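Local coordinates for protein alpha-glucosidase YIHQ (Escherichia coli, PDB 5AEG) that hydrolyses sulfoquinovosyl diacylglycerides and simple sulfoquinovosides such as sulfoquinovosyl glycerol, releasing sulfoquinovose for breakdown through sulfoglycolysis, at residues A[182-187]-A[494-499]; A[192-197]-A[240-245]. All blocks are in the same frame, centred on the assembly; numbering follows the deposited sequence.

Interaction 1: residues A[182-187]-A[494-499]; sequences FPQPTF and AMTGHG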
loop_
_atom_site.group_PDB
_atom_site.type_symbol
_atom_site.label_atom_id
_atom_site.label_comp_id
_atom_site.label_asym_id
_atom_site.label_seq_id
_atom_site.Cartn_x
_atom_site.Cartn_y
_atom_site.Cartn_z
ATOM N N PHE A 182 -0.303 3.483 4.044
ATOM C CA PHE A 182 -1.345 2.431 3.956
ATOM C C PHE A 182 -1.100 1.529 5.176
ATOM O O PHE A 182 -0.795 0.361 5.009
ATOM C CB PHE A 182 -1.258 1.697 2.621
ATOM C CG PHE A 182 -2.428 0.789 2.280
ATOM C CD1 PHE A 182 -3.378 0.325 3.239
ATOM C CD2 PHE A 182 -2.499 0.292 1.007
ATOM C CE1 PHE A 182 -4.373 -0.515 2.849
ATOM C CE2 PHE A 182 -3.555 -0.526 0.591
ATOM C CZ PHE A 182 -4.449 -0.952 1.544
ATOM N N PRO A 183 -1.223 2.069 6.404
ATOM C CA PRO A 183 -1.281 1.176 7.546
ATOM C C PRO A 183 -2.700 0.585 7.570
ATOM O O PRO A 183 -3.625 1.185 7.029
ATOM C CB PRO A 183 -1.093 2.107 8.763
ATOM C CG PRO A 183 -1.744 3.399 8.287
ATOM C CD PRO A 183 -1.632 3.432 6.780
ATOM N N GLN A 184 -2.877 -0.597 8.122
ATOM C CA GLN A 184 -4.218 -1.161 8.202
ATOM C C GLN A 184 -4.273 -2.026 9.486
ATOM O O GLN A 184 -3.335 -2.744 9.761
ATOM C CB GLN A 184 -4.593 -2.004 6.983
ATOM C CG GLN A 184 -6.111 -2.329 6.990
ATOM C CD GLN A 184 -6.602 -2.963 5.745
ATOM O OE1 GLN A 184 -6.442 -2.399 4.673
ATOM N NE2 GLN A 184 -7.228 -4.109 5.866
ATOM N N PRO A 185 -5.436 -2.001 10.232
ATOM C CA PRO A 185 -5.545 -2.738 11.509
ATOM C C PRO A 185 -5.993 -4.169 11.279
ATOM O O PRO A 185 -7.060 -4.582 11.737
ATOM C CB PRO A 185 -6.568 -1.894 12.301
ATOM C CG PRO A 185 -7.430 -1.362 11.249
ATOM C CD PRO A 185 -6.485 -0.993 10.106
ATOM N N THR A 186 -5.148 -4.920 10.563
ATOM C CA THR A 186 -5.479 -6.264 9.999
ATOM C C THR A 186 -4.133 -7.013 9.999
ATOM O O THR A 186 -3.131 -6.474 9.529
ATOM C CB THR A 186 -5.973 -6.148 8.570
ATOM O OG1 THR A 186 -7.098 -5.280 8.539
ATOM C CG2 THR A 186 -6.357 -7.486 8.000
ATOM N N PHE A 187 -4.068 -8.218 10.585
ATOM C CA PHE A 187 -2.831 -8.973 10.637
ATOM C C PHE A 187 -3.137 -10.477 10.518
ATOM O O PHE A 187 -4.308 -10.911 10.676
ATOM C CB PHE A 187 -1.926 -8.645 11.849
ATOM C CG PHE A 187 -2.435 -9.061 13.190
ATOM C CD1 PHE A 187 -3.235 -8.209 13.942
ATOM C CD2 PHE A 187 -2.154 -10.326 13.729
ATOM C CE1 PHE A 187 -3.658 -8.576 15.198
ATOM C CE2 PHE A 187 -2.643 -10.684 14.943
ATOM C CZ PHE A 187 -3.380 -9.807 15.672
ATOM N N ALA A 494 0.254 -8.011 0.285
ATOM C CA ALA A 494 -0.254 -9.308 -0.099
ATOM C C ALA A 494 -0.988 -10.080 1.027
ATOM O O ALA A 494 -2.079 -10.653 0.803
ATOM C CB ALA A 494 0.872 -10.121 -0.719
ATOM N N MET A 495 -0.408 -10.026 2.229
ATOM C CA MET A 495 -0.929 -10.621 3.447
ATOM C C MET A 495 -2.047 -9.785 4.085
ATOM O O MET A 495 -2.698 -10.251 5.010
ATOM C CB MET A 495 0.192 -10.793 4.463
ATOM C CG MET A 495 1.268 -11.779 4.035
ATOM S SD MET A 495 0.633 -13.410 3.533
ATOM C CE MET A 495 0.198 -13.996 5.160
ATOM N N THR A 496 -2.315 -8.591 3.546
ATOM C CA THR A 496 -3.435 -7.755 3.971
ATOM C C THR A 496 -4.475 -7.719 2.850
ATOM O O THR A 496 -5.363 -6.844 2.777
ATOM C CB THR A 496 -2.941 -6.292 4.296
ATOM O OG1 THR A 496 -1.790 -6.347 5.134
ATOM C CG2 THR A 496 -4.014 -5.564 5.082
ATOM N N GLY A 497 -4.356 -8.624 1.898
ATOM C CA GLY A 497 -5.353 -8.706 0.875
ATOM C C GLY A 497 -5.348 -7.875 -0.351
ATOM O O GLY A 497 -6.365 -7.802 -1.027
ATOM N N HIS A 498 -4.231 -7.234 -0.658
ATOM C CA HIS A 498 -4.079 -6.490 -1.921
ATOM C C HIS A 498 -2.850 -7.116 -2.666
ATOM O O HIS A 498 -1.687 -7.161 -2.154
ATOM C CB HIS A 498 -3.904 -4.987 -1.722
ATOM C CG HIS A 498 -4.241 -4.231 -2.981
ATOM N ND1 HIS A 498 -3.604 -4.460 -4.192
ATOM C CD2 HIS A 498 -5.243 -3.371 -3.243
ATOM C CE1 HIS A 498 -4.171 -3.731 -5.134
ATOM N NE2 HIS A 498 -5.162 -3.048 -4.579
ATOM N N GLY A 499 -3.146 -7.719 -3.830
ATOM C CA GLY A 499 -2.227 -8.549 -4.582
ATOM C C GLY A 499 -1.718 -7.942 -5.915
ATOM O O GLY A 499 -1.123 -8.630 -6.688
#
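At the seam between the mutarotase-like β-domain and the TIM barrel of this family 31 glycoside hydrolase, Gln184 and Thr186 meet Thr496, just past the end of helix 486-495. A Schellman motif closes that helix, with Gly497 at positive phi (85°) as its C-prime residue and its N 3.2 Å from Ala494 O. The touching group is one methyl: Thr496 CG2 lies 3.6 Å from Gln184 NE2 and 4.0 Å from Thr186 CB. With CG anti to the backbone N (chi1 -168°) and an extended chain beyond it, Gln184 slides past Thr496 in the opposite direction. Its NE2 donates a nearly straight bond to Thr186 OG1 (2.9 Å, 167°), which lies close to the amide plane, while OE1 accepts from Gln462 NE2. Thr186 OG1 has His196 as second partner, and Thr496 OG1 bonds Ser492 O. Shortening Gln184 to an alanine is likely to leave the Gln462 amide and Thr186 OG1 each short of a partner and the Thr496 methyl with less cover on that side. No hydrogen bond runs directly between the segments, so the methyl supplies van der Waals contact while Gln462, bonded to both Gln184 OE1 and Thr496 O, provides a polar bridge.

Interaction 2: residues A[192-197]-A[240-245]; sequences KYYCHV and TALLGR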
loop_
_atom_site.group_PDB
_atom_site.type_symbol
_atom_site.label_atom_id
_atom_site.label_comp_id
_atom_site.label_asym_id
_atom_site.label_seq_id
_atom_site.Cartn_x
_atom_site.Cartn_y
_atom_site.Cartn_z
ATOM N N LYS A 192 -2.252 -19.379 11.970
ATOM C CA LYS A 192 -3.123 -19.479 10.848
ATOM C C LYS A 192 -4.526 -18.901 11.091
ATOM O O LYS A 192 -5.579 -19.579 10.952
ATOM C CB LYS A 192 -3.143 -20.920 10.276
ATOM C CG LYS A 192 -1.866 -21.259 9.545
ATOM C CD LYS A 192 -1.923 -22.662 8.929
ATOM C CE LYS A 192 -0.640 -22.993 8.194
ATOM N NZ LYS A 192 -0.801 -24.351 7.588
ATOM N N TYR A 193 -4.544 -17.638 11.528
ATOM C CA TYR A 193 -5.749 -16.881 11.601
ATOM C C TYR A 193 -5.398 -15.473 11.146
ATOM O O TYR A 193 -4.216 -15.105 11.154
ATOM C CB TYR A 193 -6.329 -16.839 12.993
ATOM C CG TYR A 193 -5.544 -16.090 14.050
ATOM C CD1 TYR A 193 -5.658 -14.697 14.176
ATOM C CD2 TYR A 193 -4.721 -16.738 14.949
ATOM C CE1 TYR A 193 -4.947 -14.009 15.170
ATOM C CE2 TYR A 193 -4.054 -16.060 15.972
ATOM C CZ TYR A 193 -4.178 -14.642 16.042
ATOM O OH TYR A 193 -3.447 -13.910 17.005
ATOM N N TYR A 194 -6.417 -14.722 10.856
ATOM C CA TYR A 194 -6.258 -13.262 10.685
ATOM C C TYR A 194 -7.105 -12.606 11.694
ATOM O O TYR A 194 -8.149 -13.169 12.121
ATOM C CB TYR A 194 -6.717 -12.808 9.285
ATOM C CG TYR A 194 -8.226 -12.832 8.898
ATOM C CD1 TYR A 194 -9.136 -11.928 9.436
ATOM C CD2 TYR A 194 -8.731 -13.734 7.957
ATOM C CE1 TYR A 194 -10.488 -11.985 9.100
ATOM C CE2 TYR A 194 -10.095 -13.768 7.618
ATOM C CZ TYR A 194 -10.971 -12.914 8.222
ATOM O OH TYR A 194 -12.336 -12.868 7.944
ATOM N N CYS A 195 -6.680 -11.403 12.090
ATOM C CA CYS A 195 -7.509 -10.518 12.920
ATOM C C CYS A 195 -7.738 -9.186 12.217
ATOM O O CYS A 195 -6.762 -8.570 11.776
ATOM C CB CYS A 195 -6.776 -10.306 14.210
ATOM S SG CYS A 195 -7.499 -9.048 15.275
ATOM N N HIS A 196 -8.989 -8.788 12.046
ATOM C CA HIS A 196 -9.352 -7.536 11.396
ATOM C C HIS A 196 -10.167 -6.650 12.356
ATOM O O HIS A 196 -11.146 -7.127 12.965
ATOM C CB HIS A 196 -10.163 -7.769 10.149
ATOM C CG HIS A 196 -10.625 -6.496 9.515
ATOM N ND1 HIS A 196 -9.740 -5.573 9.000
ATOM C CD2 HIS A 196 -11.856 -5.938 9.402
ATOM C CE1 HIS A 196 -10.408 -4.533 8.543
ATOM N NE2 HIS A 196 -11.700 -4.721 8.794
ATOM N N VAL A 197 -9.778 -5.394 12.515
ATOM C CA VAL A 197 -10.427 -4.471 13.476
ATOM C C VAL A 197 -11.177 -3.406 12.652
ATOM O O VAL A 197 -10.639 -2.771 11.711
ATOM C CB VAL A 197 -9.462 -3.872 14.469
ATOM C CG1 VAL A 197 -10.122 -2.856 15.421
ATOM C CG2 VAL A 197 -8.717 -4.922 15.267
ATOM N N THR A 240 -9.850 -11.834 1.874
ATOM C CA THR A 240 -10.373 -11.072 0.772
ATOM C C THR A 240 -11.898 -11.229 0.530
ATOM O O THR A 240 -12.503 -10.331 -0.066
ATOM C CB THR A 240 -9.607 -11.324 -0.570
ATOM O OG1 THR A 240 -9.661 -12.704 -0.923
ATOM C CG2 THR A 240 -8.100 -10.925 -0.431
ATOM N N ALA A 241 -12.500 -12.345 0.951
ATOM C CA ALA A 241 -14.008 -12.406 0.979
ATOM C C ALA A 241 -14.568 -11.382 1.932
ATOM O O ALA A 241 -15.593 -10.823 1.666
ATOM C CB ALA A 241 -14.494 -13.831 1.353
ATOM N N LEU A 242 -13.806 -11.039 2.951
ATOM C CA LEU A 242 -14.179 -10.021 3.923
ATOM C C LEU A 242 -13.889 -8.609 3.427
ATOM O O LEU A 242 -14.735 -7.738 3.466
ATOM C CB LEU A 242 -13.444 -10.273 5.228
ATOM C CG LEU A 242 -13.735 -9.229 6.320
ATOM C CD1 LEU A 242 -15.204 -9.123 6.672
ATOM C CD2 LEU A 242 -12.901 -9.499 7.557
ATOM N N LEU A 243 -12.684 -8.372 2.948
ATOM C CA LEU A 243 -12.263 -6.988 2.622
ATOM C C LEU A 243 -12.537 -6.534 1.224
ATOM O O LEU A 243 -12.634 -5.327 0.967
ATOM C CB LEU A 243 -10.799 -6.830 2.891
ATOM C CG LEU A 243 -10.205 -7.214 4.273
ATOM C CD1 LEU A 243 -8.666 -7.142 4.235
ATOM C CD2 LEU A 243 -10.761 -6.385 5.378
ATOM N N GLY A 244 -12.499 -7.468 0.275
ATOM C CA GLY A 244 -12.599 -7.112 -1.140
ATOM C C GLY A 244 -11.543 -7.834 -1.969
ATOM O O GLY A 244 -10.485 -8.187 -1.415
ATOM N N ARG A 245 -11.869 -8.052 -3.256
ATOM C CA ARG A 245 -10.946 -8.521 -4.275
ATOM C C ARG A 245 -10.847 -7.511 -5.394
ATOM O O ARG A 245 -11.800 -6.829 -5.698
ATOM C CB ARG A 245 -11.370 -9.845 -4.841
ATOM C CG ARG A 245 -11.259 -10.919 -3.811
ATOM C CD ARG A 245 -11.625 -12.338 -4.231
ATOM N NE ARG A 245 -11.618 -13.249 -3.099
ATOM C CZ ARG A 245 -12.589 -14.099 -2.795
ATOM N NH1 ARG A 245 -13.613 -14.262 -3.613
ATOM N NH2 ARG A 245 -12.509 -14.800 -1.705
#
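Tyr194 and His196, two residues apart on strand 193-197, both direct their CB toward the last turn of helix 232-243, where Leu242 meets both and Leu243 meets His196. Tyr194 comes first in sequence. Its chi1 of 70° sets CG between the backbone N and the carbonyl carbon, and from there the ring reaches toward the helix. The phenol end does the touching: OH lies 3.4 Å from Leu242 CD2, and CE1 is 3.8 Å from that same methyl, which approaches the ring obliquely. The hydroxyl has its polar partner in Glu227 of the adjoining strand, with a weak bond to Arg102, so the phenol that Leu242 packs against is probably held in place largely by its bond to Glu227. Leu235 and Leu239 of the same helix also touch Tyr194.

His196 follows on the same face of the strand, its CG anti to the backbone N. The evidence for a CH-pi contact is direct: Leu243 CD2 stands 3.8 Å from the centroid of the imidazole, only 14° off the ring normal, and is therefore over the face. Leu242 CD2 also reaches this ring, 4.1 Å from His196 CD2. One leucine methyl is thus shared by the two aromatic side chains, while, of these two rings, Leu243 CD2 meets only the imidazole. His196 ND1 and Thr186 OG1 are hydrogen-bonded, which probably helps to set how the ring is turned.

Beyond Leu243, Gly244 leaves helical geometry with positive phi, and Arg245 NE turns back to Thr240 OG1 (3.0 Å), tying the exit to the final turn. This is helix-on-sheet packing: the end of helix 232-243 lies against one face of the antiparallel sheet of the mutarotase-like domain.

Strands 186-189 and 193-197 are antiparallel neighbours, paired through a probable backbone hydrogen bond between Phe187 O and Cys195 N (2.8 Å), so both interactions start from the same part of the β-domain. Interaction 1 is fully buried, its centre about 8 Å from the centre of the chain; interaction 2, its centre about 16 Å from it, is partly buried, its two leucines being partly exposed. Their chemistry differs accordingly: a threonine methyl among hydrogen-bonded amide and hydroxyl groups inside, leucine methyls packed against a histidine and a tyrosine farther out. The first faces a helix end of the TIM barrel, the second the end of helix 232-243. A probable bond between Thr186 OG1 and His196 ND1 (2.7 Å) connects them.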